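Local coordinates for protein D-glycerate 3-kinase (Cryptococcus neoformans var. grubii serotype A, PDB 6CKG) that probably phosphorylates D-glycerate at its 3-hydroxyl, using ATP as the phosphate donor, at residues G17-M20 with V21-A25; S30-A33 with R34-S38; Q252-D255 with L256-W260; Q265-H268 with N269-A272. All blocks are in the same frame, centred on the assembly; numbering follows the deposited sequence. Where two conformers were deposited one is given.

Contact 1: G17-M20 with V21-A25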
ATOM      1  N   GLY A  17      -2.969  18.573  -8.904  1.00 72.07           N
ATOM      2  CA  GLY A  17      -3.455  19.919  -8.646  1.00 78.84           C
ATOM      3  C   GLY A  17      -4.954  19.992  -8.391  1.00 83.07           C
ATOM      4  O   GLY A  17      -5.500  21.073  -8.147  1.00 87.93           O
ATOM      5  N   GLY A  18      -5.617  18.836  -8.438  1.00 78.72           N
ATOM      6  CA  GLY A  18      -7.057  18.760  -8.306  1.00 69.88           C
ATOM      7  C   GLY A  18      -7.518  18.732  -6.860  1.00 56.77           C
ATOM      8  O   GLY A  18      -6.749  18.939  -5.919  1.00 48.85           O
ATOM      9  N   ALA A  19      -8.814  18.456  -6.691  1.00 49.32           N
ATOM     10  CA  ALA A  19      -9.424  18.518  -5.366  1.00 44.43           C
ATOM     11  C   ALA A  19      -8.777  17.524  -4.403  1.00 45.84           C
ATOM     12  O   ALA A  19      -8.495  17.864  -3.249  1.00 44.51           O
ATOM     13  CB  ALA A  19     -10.928  18.269  -5.464  1.00 48.03           C
ATOM     14  N   MET A  20      -8.540  16.284  -4.853  1.00 40.69           N
ATOM     15  CA  MET A  20      -7.956  15.295  -3.951  1.00 37.24           C
ATOM     16  C   MET A  20      -6.550  15.701  -3.518  1.00 40.83           C
ATOM     17  O   MET A  20      -6.205  15.594  -2.336  1.00 35.57           O
ATOM     18  CB  MET A  20      -7.934  13.906  -4.591  1.00 32.72           C
ATOM     19  CG  MET A  20      -7.460  12.826  -3.613  1.00 33.45           C
ATOM     20  SD  MET A  20      -7.437  11.106  -4.201  1.00 37.50           S
ATOM     21  CE  MET A  20      -9.188  10.813  -4.486  1.00 41.22           C
ATOM     22  N   VAL A  21      -5.726  16.177  -4.459  1.00 41.05           N
ATOM     23  CA  VAL A  21      -4.373  16.606  -4.114  1.00 42.68           C
ATOM     24  C   VAL A  21      -4.425  17.768  -3.126  1.00 37.28           C
ATOM     25  O   VAL A  21      -3.768  17.741  -2.079  1.00 37.28           O
ATOM     26  CB  VAL A  21      -3.580  16.971  -5.382  1.00 43.36           C
ATOM     27  CG1 VAL A  21      -2.373  17.857  -5.038  1.00 42.66           C
ATOM     28  CG2 VAL A  21      -3.131  15.722  -6.100  1.00 43.32           C
ATOM     29  N   GLN A  22      -5.233  18.790  -3.429  1.00 36.43           N
ATOM     30  CA  GLN A  22      -5.338  19.953  -2.544  1.00 40.88           C
ATOM     31  C   GLN A  22      -5.864  19.565  -1.169  1.00 42.01           C
ATOM     32  O   GLN A  22      -5.375  20.054  -0.142  1.00 36.07           O
ATOM     33  CB  GLN A  22      -6.259  21.012  -3.152  1.00 47.29           C
ATOM     34  CG  GLN A  22      -5.786  21.576  -4.469  1.00 61.61           C
ATOM     35  CD  GLN A  22      -6.633  22.748  -4.922  1.00 72.24           C
ATOM     36  OE1 GLN A  22      -7.543  23.182  -4.209  1.00 71.18           O
ATOM     37  NE2 GLN A  22      -6.339  23.270  -6.110  1.00 76.71           N
ATOM     38  N   GLN A  23      -6.889  18.717  -1.129  1.00 35.45           N
ATOM     39  CA  GLN A  23      -7.446  18.322   0.154  1.00 31.77           C
ATOM     40  C   GLN A  23      -6.456  17.478   0.940  1.00 27.89           C
ATOM     41  O   GLN A  23      -6.341  17.630   2.162  1.00 34.42           O
ATOM     42  CB  GLN A  23      -8.763  17.572  -0.054  1.00 36.10           C
ATOM     43  CG  GLN A  23      -9.907  18.486  -0.464  1.00 45.71           C
ATOM     44  CD  GLN A  23     -11.200  17.728  -0.644  1.00 48.22           C
ATOM     45  OE1 GLN A  23     -11.643  17.023   0.260  1.00 44.23           O
ATOM     46  NE2 GLN A  23     -11.799  17.849  -1.822  1.00 52.42           N
ATOM     47  N   THR A  24      -5.727  16.588   0.263  1.00 31.80           N
ATOM     48  CA  THR A  24      -4.722  15.788   0.958  1.00 31.68           C
ATOM     49  C   THR A  24      -3.589  16.662   1.482  1.00 30.60           C
ATOM     50  O   THR A  24      -3.080  16.433   2.587  1.00 29.08           O
ATOM     51  CB  THR A  24      -4.174  14.698   0.042  1.00 32.06           C
ATOM     52  OG1 THR A  24      -5.252  13.874  -0.425  1.00 31.90           O
ATOM     53  CG2 THR A  24      -3.191  13.833   0.801  1.00 30.10           C
ATOM     54  N   ALA A  25      -3.209  17.688   0.714  1.00 30.69           N
ATOM     55  CA  ALA A  25      -2.193  18.631   1.170  1.00 28.12           C
ATOM     56  C   ALA A  25      -2.637  19.349   2.436  1.00 30.99           C
ATOM     57  O   ALA A  25      -1.854  19.497   3.383  1.00 32.72           O
ATOM     58  CB  ALA A  25      -1.884  19.644   0.068  1.00 30.16           C
TER

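Contact 2: S30-A33 with R34-S38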
ATOM      1  N   SER A  30      -1.872  20.063   8.187  1.00 29.73           N
ATOM      2  CA  SER A  30      -2.443  20.126   9.529  0.52 34.95           C
ATOM      3  C   SER A  30      -1.871  19.028  10.421  1.00 30.09           C
ATOM      4  O   SER A  30      -1.556  19.267  11.594  1.00 32.37           O
ATOM      5  CB  SER A  30      -3.973  20.032   9.439  0.52 37.50           C
ATOM      6  OG  SER A  30      -4.531  19.400  10.573  0.52 37.37           O
ATOM      7  N   GLN A  31      -1.718  17.819   9.875  1.00 29.79           N
ATOM      8  CA  GLN A  31      -1.126  16.722  10.642  1.00 27.24           C
ATOM      9  C   GLN A  31       0.337  17.009  10.972  1.00 31.95           C
ATOM     10  O   GLN A  31       0.814  16.669  12.062  1.00 28.43           O
ATOM     11  CB  GLN A  31      -1.248  15.418   9.859  1.00 28.23           C
ATOM     12  CG  GLN A  31      -2.680  14.851   9.787  1.00 28.59           C
ATOM     13  CD  GLN A  31      -3.196  14.421  11.135  1.00 32.51           C
ATOM     14  OE1 GLN A  31      -2.436  13.921  11.966  1.00 31.35           O
ATOM     15  NE2 GLN A  31      -4.501  14.625  11.374  1.00 33.84           N
ATOM     16  N   LEU A  32       1.067  17.623  10.038  1.00 29.17           N
ATOM     17  CA  LEU A  32       2.451  18.001  10.319  1.00 26.11           C
ATOM     18  C   LEU A  32       2.526  19.008  11.466  1.00 30.95           C
ATOM     19  O   LEU A  32       3.392  18.896  12.344  1.00 33.64           O
ATOM     20  CB  LEU A  32       3.113  18.574   9.064  1.00 30.86           C
ATOM     21  CG  LEU A  32       4.579  19.060   9.201  1.00 33.97           C
ATOM     22  CD1 LEU A  32       5.501  17.927   9.667  1.00 27.56           C
ATOM     23  CD2 LEU A  32       5.105  19.633   7.892  1.00 33.87           C
ATOM     24  N   ALA A  33       1.622  19.989  11.480  1.00 30.24           N
ATOM     25  CA  ALA A  33       1.629  20.980  12.557  1.00 37.18           C
ATOM     26  C   ALA A  33       1.315  20.343  13.907  1.00 33.38           C
ATOM     27  O   ALA A  33       1.944  20.685  14.914  1.00 34.12           O
ATOM     28  CB  ALA A  33       0.645  22.112  12.254  1.00 41.33           C
ATOM     29  N   ARG A  34       0.349  19.418  13.955  1.00 33.31           N
ATOM     30  CA  ARG A  34       0.060  18.705  15.198  1.00 35.80           C
ATOM     31  C   ARG A  34       1.264  17.886  15.651  1.00 38.82           C
ATOM     32  O   ARG A  34       1.645  17.909  16.826  1.00 41.31           O
ATOM     33  CB  ARG A  34      -1.161  17.795  15.007  1.00 43.45           C
ATOM     34  CG  ARG A  34      -1.551  16.992  16.246  1.00 46.74           C
ATOM     35  CD  ARG A  34      -2.350  15.736  15.885  1.00 52.60           C
ATOM     36  NE  ARG A  34      -1.743  15.021  14.762  1.00 53.77           N
ATOM     37  CZ  ARG A  34      -0.610  14.325  14.840  1.00 51.84           C
ATOM     38  NH1 ARG A  34       0.040  14.237  15.996  1.00 59.91           N
ATOM     39  NH2 ARG A  34      -0.125  13.714  13.760  1.00 39.71           N
ATOM     40  N   HIS A  35       1.851  17.129  14.722  1.00 33.57           N
ATOM     41  CA  HIS A  35       3.063  16.352  14.975  1.00 31.30           C
ATOM     42  C   HIS A  35       4.164  17.212  15.586  1.00 34.59           C
ATOM     43  O   HIS A  35       4.782  16.832  16.587  1.00 39.83           O
ATOM     44  CB  HIS A  35       3.498  15.732  13.641  1.00 34.37           C
ATOM     45  CG  HIS A  35       4.715  14.858  13.701  1.00 40.30           C
ATOM     46  ND1 HIS A  35       4.746  13.652  14.372  1.00 41.52           N
ATOM     47  CD2 HIS A  35       5.918  14.976  13.090  1.00 37.62           C
ATOM     48  CE1 HIS A  35       5.929  13.088  14.206  1.00 42.18           C
ATOM     49  NE2 HIS A  35       6.660  13.872  13.433  1.00 43.42           N
ATOM     50  N   ARG A  36       4.410  18.393  15.004  1.00 34.49           N
ATOM     51  CA  ARG A  36       5.470  19.273  15.494  1.00 38.67           C
ATOM     52  C   ARG A  36       5.124  19.864  16.861  1.00 47.55           C
ATOM     53  O   ARG A  36       6.015  20.082  17.691  1.00 44.67           O
ATOM     54  CB  ARG A  36       5.730  20.392  14.480  1.00 43.11           C
ATOM     55  CG  ARG A  36       6.325  19.940  13.146  1.00 44.64           C
ATOM     56  CD  ARG A  36       7.849  20.043  13.149  1.00 45.58           C
ATOM     57  NE  ARG A  36       8.465  19.407  11.979  1.00 40.03           N
ATOM     58  CZ  ARG A  36       8.638  20.022  10.813  1.00 38.92           C
ATOM     59  NH1 ARG A  36       8.230  21.277  10.662  1.00 36.42           N
ATOM     60  NH2 ARG A  36       9.214  19.388   9.799  1.00 36.34           N
ATOM     61  N   SER A  37       3.839  20.152  17.108  1.00 50.70           N
ATOM     62  CA  SER A  37       3.423  20.649  18.422  1.00 53.18           C
ATOM     63  C   SER A  37       3.531  19.563  19.480  1.00 53.48           C
ATOM     64  O   SER A  37       3.885  19.839  20.632  1.00 60.70           O
ATOM     65  CB  SER A  37       1.984  21.166  18.371  1.00 52.55           C
ATOM     66  OG  SER A  37       1.894  22.343  17.597  1.00 63.17           O
ATOM     67  N   SER A  38       3.228  18.325  19.102  1.00 50.85           N
ATOM     68  CA  SER A  38       3.166  17.208  20.031  1.00 56.50           C
ATOM     69  C   SER A  38       4.533  16.661  20.401  1.00 64.01           C
ATOM     70  O   SER A  38       4.654  15.990  21.432  1.00 66.87           O
ATOM     71  CB  SER A  38       2.330  16.075  19.434  1.00 54.31           C
ATOM     72  OG  SER A  38       0.975  16.465  19.256  1.00 57.93           O
TER

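Contact 3: Q252-D255 with L256-W260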
ATOM      1  N   GLN A 252     -11.143   5.054  -1.099  1.00 31.93           N
ATOM      2  CA  GLN A 252     -12.047   3.914  -1.010  1.00 34.86           C
ATOM      3  C   GLN A 252     -13.064   3.995  -2.138  1.00 34.88           C
ATOM      4  O   GLN A 252     -13.841   4.966  -2.189  1.00 33.98           O
ATOM      5  CB  GLN A 252     -12.759   3.902   0.344  1.00 32.27           C
ATOM      6  CG  GLN A 252     -13.719   2.748   0.527  1.00 42.24           C
ATOM      7  CD  GLN A 252     -14.430   2.830   1.858  1.00 42.56           C
ATOM      8  OE1 GLN A 252     -13.943   2.323   2.874  1.00 44.53           O
ATOM      9  NE2 GLN A 252     -15.573   3.489   1.866  1.00 36.23           N
ATOM     10  N   PRO A 253     -13.113   3.036  -3.063  1.00 36.15           N
ATOM     11  CA  PRO A 253     -14.188   3.047  -4.057  1.00 36.55           C
ATOM     12  C   PRO A 253     -15.530   2.828  -3.377  1.00 33.00           C
ATOM     13  O   PRO A 253     -15.616   2.195  -2.320  1.00 35.13           O
ATOM     14  CB  PRO A 253     -13.836   1.877  -4.979  1.00 34.37           C
ATOM     15  CG  PRO A 253     -13.088   0.937  -4.097  1.00 37.46           C
ATOM     16  CD  PRO A 253     -12.307   1.802  -3.136  1.00 37.63           C
ATOM     17  N   LEU A 254     -16.579   3.388  -3.987  1.00 38.76           N
ATOM     18  CA  LEU A 254     -17.941   3.093  -3.556  1.00 40.35           C
ATOM     19  C   LEU A 254     -18.191   1.598  -3.531  1.00 42.42           C
ATOM     20  O   LEU A 254     -18.853   1.080  -2.623  1.00 41.41           O
ATOM     21  CB  LEU A 254     -18.950   3.766  -4.490  1.00 47.53           C
ATOM     22  CG  LEU A 254     -19.427   5.156  -4.105  1.00 46.98           C
ATOM     23  CD1 LEU A 254     -20.301   5.741  -5.201  1.00 46.85           C
ATOM     24  CD2 LEU A 254     -20.176   5.081  -2.792  1.00 48.10           C
ATOM     25  N   ASP A 255     -17.662   0.889  -4.525  1.00 37.99           N
ATOM     26  CA  ASP A 255     -17.871  -0.543  -4.677  1.00 39.39           C
ATOM     27  C   ASP A 255     -16.547  -1.166  -5.070  1.00 39.97           C
ATOM     28  O   ASP A 255     -15.828  -0.628  -5.914  1.00 40.23           O
ATOM     29  CB  ASP A 255     -18.933  -0.847  -5.740  1.00 45.76           C
ATOM     30  CG  ASP A 255     -19.366  -2.312  -5.749  1.00 50.91           C
ATOM     31  OD1 ASP A 255     -18.512  -3.220  -5.822  1.00 49.54           O
ATOM     32  OD2 ASP A 255     -20.582  -2.553  -5.678  1.00 58.97           O
ATOM     33  N   LEU A 256     -16.230  -2.296  -4.445  1.00 36.27           N
ATOM     34  CA  LEU A 256     -14.995  -3.000  -4.751  1.00 44.37           C
ATOM     35  C   LEU A 256     -14.944  -3.473  -6.200  1.00 44.94           C
ATOM     36  O   LEU A 256     -13.856  -3.775  -6.703  1.00 41.39           O
ATOM     37  CB  LEU A 256     -14.841  -4.179  -3.786  1.00 46.71           C
ATOM     38  CG  LEU A 256     -13.539  -4.427  -3.015  1.00 48.07           C
ATOM     39  CD1 LEU A 256     -12.780  -3.142  -2.654  1.00 36.36           C
ATOM     40  CD2 LEU A 256     -13.859  -5.233  -1.753  1.00 45.37           C
ATOM     41  N   SER A 257     -16.088  -3.537  -6.888  1.00 43.02           N
ATOM     42  CA  SER A 257     -16.083  -3.953  -8.288  1.00 46.94           C
ATOM     43  C   SER A 257     -15.309  -2.989  -9.171  1.00 50.82           C
ATOM     44  O   SER A 257     -14.826  -3.393 -10.237  1.00 49.79           O
ATOM     45  CB  SER A 257     -17.512  -4.087  -8.808  1.00 50.59           C
ATOM     46  OG  SER A 257     -18.132  -2.816  -8.896  1.00 51.27           O
ATOM     47  N   TYR A 258     -15.177  -1.723  -8.754  1.00 43.83           N
ATOM     48  CA  TYR A 258     -14.437  -0.748  -9.551  1.00 39.46           C
ATOM     49  C   TYR A 258     -13.003  -1.199  -9.797  1.00 39.65           C
ATOM     50  O   TYR A 258     -12.416  -0.858 -10.829  1.00 43.28           O
ATOM     51  CB  TYR A 258     -14.429   0.625  -8.860  1.00 37.42           C
ATOM     52  CG  TYR A 258     -15.785   1.277  -8.619  1.00 42.98           C
ATOM     53  CD1 TYR A 258     -16.969   0.694  -9.077  1.00 42.33           C
ATOM     54  CD2 TYR A 258     -15.874   2.484  -7.932  1.00 42.00           C
ATOM     55  CE1 TYR A 258     -18.191   1.291  -8.847  1.00 44.77           C
ATOM     56  CE2 TYR A 258     -17.096   3.089  -7.702  1.00 45.27           C
ATOM     57  CZ  TYR A 258     -18.248   2.489  -8.160  1.00 48.16           C
ATOM     58  OH  TYR A 258     -19.458   3.100  -7.928  1.00 55.88           O
ATOM     59  N   VAL A 259     -12.425  -1.973  -8.877  1.00 38.52           N
ATOM     60  CA  VAL A 259     -11.004  -2.302  -8.978  1.00 41.91           C
ATOM     61  C   VAL A 259     -10.715  -3.074 -10.260  1.00 43.12           C
ATOM     62  O   VAL A 259      -9.716  -2.809 -10.944  1.00 38.08           O
ATOM     63  CB  VAL A 259     -10.546  -3.078  -7.730  1.00 46.51           C
ATOM     64  CG1 VAL A 259      -9.086  -3.467  -7.853  1.00 42.36           C
ATOM     65  CG2 VAL A 259     -10.778  -2.246  -6.474  1.00 46.36           C
ATOM     66  N   TRP A 260     -11.582  -4.034 -10.607  1.00 38.88           N
ATOM     67  CA  TRP A 260     -11.465  -4.734 -11.885  1.00 44.44           C
ATOM     68  C   TRP A 260     -11.550  -3.760 -13.052  1.00 44.94           C
ATOM     69  O   TRP A 260     -10.733  -3.802 -13.979  1.00 39.71           O
ATOM     70  CB  TRP A 260     -12.574  -5.782 -12.030  1.00 52.96           C
ATOM     71  CG  TRP A 260     -12.346  -7.109 -11.377  1.00 63.62           C
ATOM     72  CD1 TRP A 260     -11.505  -8.107 -11.797  1.00 63.74           C
ATOM     73  CD2 TRP A 260     -13.016  -7.614 -10.213  1.00 65.56           C
ATOM     74  NE1 TRP A 260     -11.592  -9.189 -10.949  1.00 57.91           N
ATOM     75  CE2 TRP A 260     -12.512  -8.913  -9.970  1.00 63.09           C
ATOM     76  CE3 TRP A 260     -13.982  -7.089  -9.344  1.00 66.02           C
ATOM     77  CZ2 TRP A 260     -12.944  -9.692  -8.896  1.00 64.58           C
ATOM     78  CZ3 TRP A 260     -14.407  -7.866  -8.279  1.00 67.18           C
ATOM     79  CH2 TRP A 260     -13.889  -9.152  -8.064  1.00 66.15           C
TER

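Contact 4: Q265-H268 with N269-A272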
ATOM      1  N   GLN A 265      -8.926  -0.615 -17.427  1.00 40.44           N
ATOM      2  CA  GLN A 265      -8.635   0.678 -18.050  1.00 42.30           C
ATOM      3  C   GLN A 265      -7.142   0.956 -18.058  1.00 41.28           C
ATOM      4  O   GLN A 265      -6.580   1.386 -19.074  1.00 38.95           O
ATOM      5  CB  GLN A 265      -9.345   1.814 -17.313  1.00 42.88           C
ATOM      6  CG  GLN A 265     -10.860   1.771 -17.286  1.00 53.68           C
ATOM      7  CD  GLN A 265     -11.425   3.014 -16.622  1.00 58.54           C
ATOM      8  OE1 GLN A 265     -10.738   4.032 -16.525  1.00 62.43           O
ATOM      9  NE2 GLN A 265     -12.671   2.940 -16.157  1.00 50.66           N
ATOM     10  N   GLN A 266      -6.491   0.738 -16.910  1.00 36.84           N
ATOM     11  CA  GLN A 266      -5.057   0.986 -16.800  1.00 41.66           C
ATOM     12  C   GLN A 266      -4.278   0.168 -17.825  1.00 39.11           C
ATOM     13  O   GLN A 266      -3.391   0.693 -18.506  1.00 35.87           O
ATOM     14  CB  GLN A 266      -4.566   0.667 -15.385  1.00 41.88           C
ATOM     15  CG  GLN A 266      -3.036   0.722 -15.257  1.00 52.50           C
ATOM     16  CD  GLN A 266      -2.518   0.335 -13.876  1.00 58.56           C
ATOM     17  OE1 GLN A 266      -3.210   0.498 -12.866  1.00 59.03           O
ATOM     18  NE2 GLN A 266      -1.288  -0.177 -13.831  1.00 53.70           N
ATOM     19  N   GLU A 267      -4.597  -1.124 -17.949  1.00 37.94           N
ATOM     20  CA  GLU A 267      -3.847  -1.956 -18.884  1.00 37.23           C
ATOM     21  C   GLU A 267      -4.111  -1.531 -20.325  1.00 43.28           C
ATOM     22  O   GLU A 267      -3.191  -1.517 -21.153  1.00 46.00           O
ATOM     23  CB  GLU A 267      -4.184  -3.433 -18.671  1.00 41.99           C
ATOM     24  CG  GLU A 267      -3.194  -4.419 -19.324  1.00 40.10           C
ATOM     25  CD  GLU A 267      -1.866  -4.551 -18.560  1.00 43.73           C
ATOM     26  OE1 GLU A 267      -1.696  -3.889 -17.513  1.00 42.78           O
ATOM     27  OE2 GLU A 267      -0.987  -5.322 -19.009  1.00 46.36           O
ATOM     28  N   HIS A 268      -5.357  -1.163 -20.646  1.00 38.66           N
ATOM     29  CA  HIS A 268      -5.637  -0.676 -21.992  1.00 39.84           C
ATOM     30  C   HIS A 268      -4.945   0.660 -22.259  1.00 41.42           C
ATOM     31  O   HIS A 268      -4.391   0.868 -23.346  1.00 42.35           O
ATOM     32  CB  HIS A 268      -7.147  -0.579 -22.216  1.00 37.43           C
ATOM     33  CG  HIS A 268      -7.765  -1.868 -22.687  1.00 36.46           C
ATOM     34  ND1 HIS A 268      -8.194  -2.059 -23.985  1.00 40.53           N
ATOM     35  CD2 HIS A 268      -8.004  -3.034 -22.039  1.00 39.48           C
ATOM     36  CE1 HIS A 268      -8.676  -3.283 -24.114  1.00 41.76           C
ATOM     37  NE2 HIS A 268      -8.572  -3.896 -22.948  1.00 40.36           N
ATOM     38  N   ASN A 269      -4.956   1.571 -21.279  1.00 40.42           N
ATOM     39  CA  ASN A 269      -4.240   2.840 -21.439  1.00 41.94           C
ATOM     40  C   ASN A 269      -2.746   2.614 -21.649  1.00 45.66           C
ATOM     41  O   ASN A 269      -2.132   3.238 -22.525  1.00 42.53           O
ATOM     42  CB  ASN A 269      -4.460   3.744 -20.224  1.00 43.52           C
ATOM     43  CG  ASN A 269      -5.863   4.327 -20.162  1.00 48.42           C
ATOM     44  OD1 ASN A 269      -6.603   4.311 -21.145  1.00 47.90           O
ATOM     45  ND2 ASN A 269      -6.228   4.857 -19.002  1.00 53.48           N
ATOM     46  N   MET A 270      -2.136   1.732 -20.850  1.00 43.26           N
ATOM     47  CA  MET A 270      -0.707   1.471 -21.007  1.00 49.27           C
ATOM     48  C   MET A 270      -0.411   0.862 -22.371  1.00 48.30           C
ATOM     49  O   MET A 270       0.522   1.283 -23.063  1.00 46.08           O
ATOM     50  CB  MET A 270      -0.205   0.556 -19.891  1.00 54.49           C
ATOM     51  CG  MET A 270       1.279   0.221 -20.017  1.00 68.16           C
ATOM     52  SD  MET A 270       1.782  -1.227 -19.068  1.00 78.10           S
ATOM     53  CE  MET A 270       0.835  -2.517 -19.881  1.00 77.75           C
ATOM     54  N   LYS A 271      -1.205  -0.135 -22.777  1.00 42.96           N
ATOM     55  CA  LYS A 271      -1.023  -0.766 -24.083  0.54 43.96           C
ATOM     56  C   LYS A 271      -1.151   0.247 -25.215  1.00 44.26           C
ATOM     57  O   LYS A 271      -0.448   0.160 -26.230  1.00 41.96           O
ATOM     58  CB  LYS A 271      -2.048  -1.893 -24.261  0.54 44.20           C
ATOM     59  CG  LYS A 271      -1.709  -3.194 -23.543  0.54 43.87           C
ATOM     60  CD  LYS A 271      -2.965  -4.005 -23.156  0.54 45.07           C
ATOM     61  CE  LYS A 271      -3.863  -4.324 -24.349  0.54 43.62           C
ATOM     62  NZ  LYS A 271      -5.047  -5.162 -23.949  0.54 34.46           N
ATOM     63  N   ALA A 272      -2.059   1.208 -25.071  1.00 38.89           N
ATOM     64  CA  ALA A 272      -2.286   2.143 -26.166  1.00 40.66           C
ATOM     65  C   ALA A 272      -1.119   3.108 -26.350  1.00 44.55           C
ATOM     66  O   ALA A 272      -1.005   3.725 -27.414  1.00 44.83           O
ATOM     67  CB  ALA A 272      -3.589   2.910 -25.931  1.00 40.13           C
TER

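Contact 1: G17-M20 with V21-A25
Gln22 N closes the first turn of the helix onto Gly18 O at 2.9 Å, with an almost straight N-H...O angle of 173°, and the next two residues repeat the i to i+4 pattern onto Ala19 O and Met20 O. Gly18 stands at the N-cap position, just before helix 19-38. Beyond it the amide end of Gln22 folds back over the start of the chain: CG sits beside the backbone N (chi1 -62°) and the rest of the chain runs extended, which carries NE2 to 3.1 Å from Gly17 O. This bond is weak and bent, and Gly17 is poorly ordered. On the way, Gln22 CG brushes Gly18 O at 3.2 Å. Gln23 takes a similar first torsion one residue on, CB and CG close to Ala19 O, but its NE2 only comes within 3.8 Å of Ala19 CB. Thr24 OG1 donates to Met20 O at 2.7 Å. Thr24 N reaches the same oxygen from the other face of the carbonyl plane, so the buried threonine hydroxyl is satisfied within its own helix and Met20 O is gripped twice. Met20 and Thr24 point the same way, with Met20 CG 4.0 Å from Thr24 OG1. Both turn toward the main sheet: Met20 lies on Ile251, Phe316, Val318 and Ile324, and Thr24 on Val249 and Phe316. Val21 and Gln22 face Tyr70 of helix 63-75, which places this first turn between that helix and strands 247-253, 313-318 and 324-329.

Contact 2: S30-A33 with R34-S38
Arg36 spreads its guanidinium over Leu32, whose CD1 lies under the centre of one face, 3.9 Å from Arg36 CZ. The bend at chi2 of the arginine (-94°) lets the chain run alongside the leucine, with Arg36 CG passing Leu32 O at 3.2 Å. The charge itself is met farther out, where Arg36 NH2 forms a salt bridge with Asp175. Just before this pair, Gln31 and Arg34, three residues apart, also lie side by side. Arg34 grips Gln31 OE1 side-on with two nitrogens, NH2 at 2.9 Å and NE at 3.1 Å. The oxygen is nearly in the guanidinium plane, although the amide and guanidinium planes are turned 40° apart; NE approaches from above the amide carbonyl plane. Both chains curl to meet, glutamine at chi2 and arginine at chi3 (45°). Regular i to i+4 backbone bonds run beneath these pairs, among them Arg36 N to Leu32 O at 2.9 Å. His35 NE2 is hydrogen-bonded to Pro46 O in the loop that follows the helix. This is the C-terminal end of helix 19-38: Gln31, Leu32, Arg34 and His35 rest on Leu48 of strand 48-53, Leu32 also meets Leu77, and Gln31 and Arg34 touch Lys312 before strand 313-318.

Contact 3: Q252-D255 with L256-W260
Tyr258 lays its ring back along the chain that leads into its own helix, and three preceding residues shape the bed for it. Pro253 CB is the first bump, 3.6 Å from Tyr258 CD2 near the root of the ring. Leu254 runs beside the tyrosine, pointing the same way, and its CB abuts the far end at 3.5 Å from Tyr258 OH. Asp255 covers a ring face, its CB toward the CE1 side: CB is 4.3 Å from the ring centroid and 26° off the normal, a CH-pi contact, while Asp255 O stands over the same ring, offset toward the rim, 3.3 Å from Tyr258 CG. With CG beside the backbone N (chi1 -61°), the ring swings back under the turn instead of forward along the helix. That turn is a type I beta turn from Asp255 to Tyr258, joining the end of strand 247-253 of the main mixed sheet to helix 258-273, and its closing bond is Tyr258 N to Asp255 O. The aspartate side chain caps the incoming helix, OD1 accepting from Ser257 N at 2.7 Å on the anti side of the carboxylate. Ser257 OG adds a weak bond to that oxygen; the Ser257 N-H is the main grip, at 168°. On the other flank Leu256 CD1 nears the Pro253 ring at CG, 4.3 Å away, and Leu256 also leans on Met292 of helix 281-298. Pro253 in turn packs on Pro55, while Tyr258 extends to Ile320 in the loop between strands 313-318 and 324-329.

Contact 4: Q265-H268 with N269-A272
Asn269 N and Gln265 O form the shortest backbone bond across the contact, 2.7 Å, and the next three residues repeat it: Met270 N to Gln266 O, Lys271 N to Glu267 O, Ala272 N to His268 O. The polar ends of the side chains find their main partners farther off. Glu267 OE1 forms a salt bridge to Arg263 one turn back and OE2 accepts from Met279 N, which ties both carboxylate oxygens; His268 NE2 bonds Asp281, and Gln265 OE1 accepts from Arg322. In one of two alternative conformers, and so not certain, Lys271 NZ rises over one face of the His268 imidazole, offset toward the rim and 3.9 Å from His268 NE2. The bend of Lys271 at chi3 (56°) turns NZ that way, 6.4 Å from Glu267 OE2, too far for a salt bridge. Lys271 crosses Glu267 at about a right angle, Lys271 CD 3.9 Å from Glu267 CG. Met270 bends at chi3 (64°) and brings CE against the carboxylate, 3.5 Å from Glu267 OE2. Such i to i+3 and i to i+4 neighbours are those of any alpha-helix, here the mostly exposed last turns of helix 258-273, held through Met279 and Asp281 to the chain that starts helix 281-298.

In the fold
All four contacts are local, and they fall into two pairs, each sharing an element. Contacts 1 and 2 occupy the two ends of helix 19-38, their centres about 19 Å apart; both are partly buried against the main sheet. Contacts 3 and 4 belong to helix 258-273, the first at its entry from strand 247-253 and the second near its end; both are surface contacts. Chemistry follows position: a threonine hydroxyl returned to its own helix in contact 1, an arginine-glutamine grip in contact 2, a capped turn with an aromatic bed in contact 3, and long polar chains in contact 4. Contacts 2 and 4 lie on opposite sides of the chain's centre, about 40 Å apart between centres.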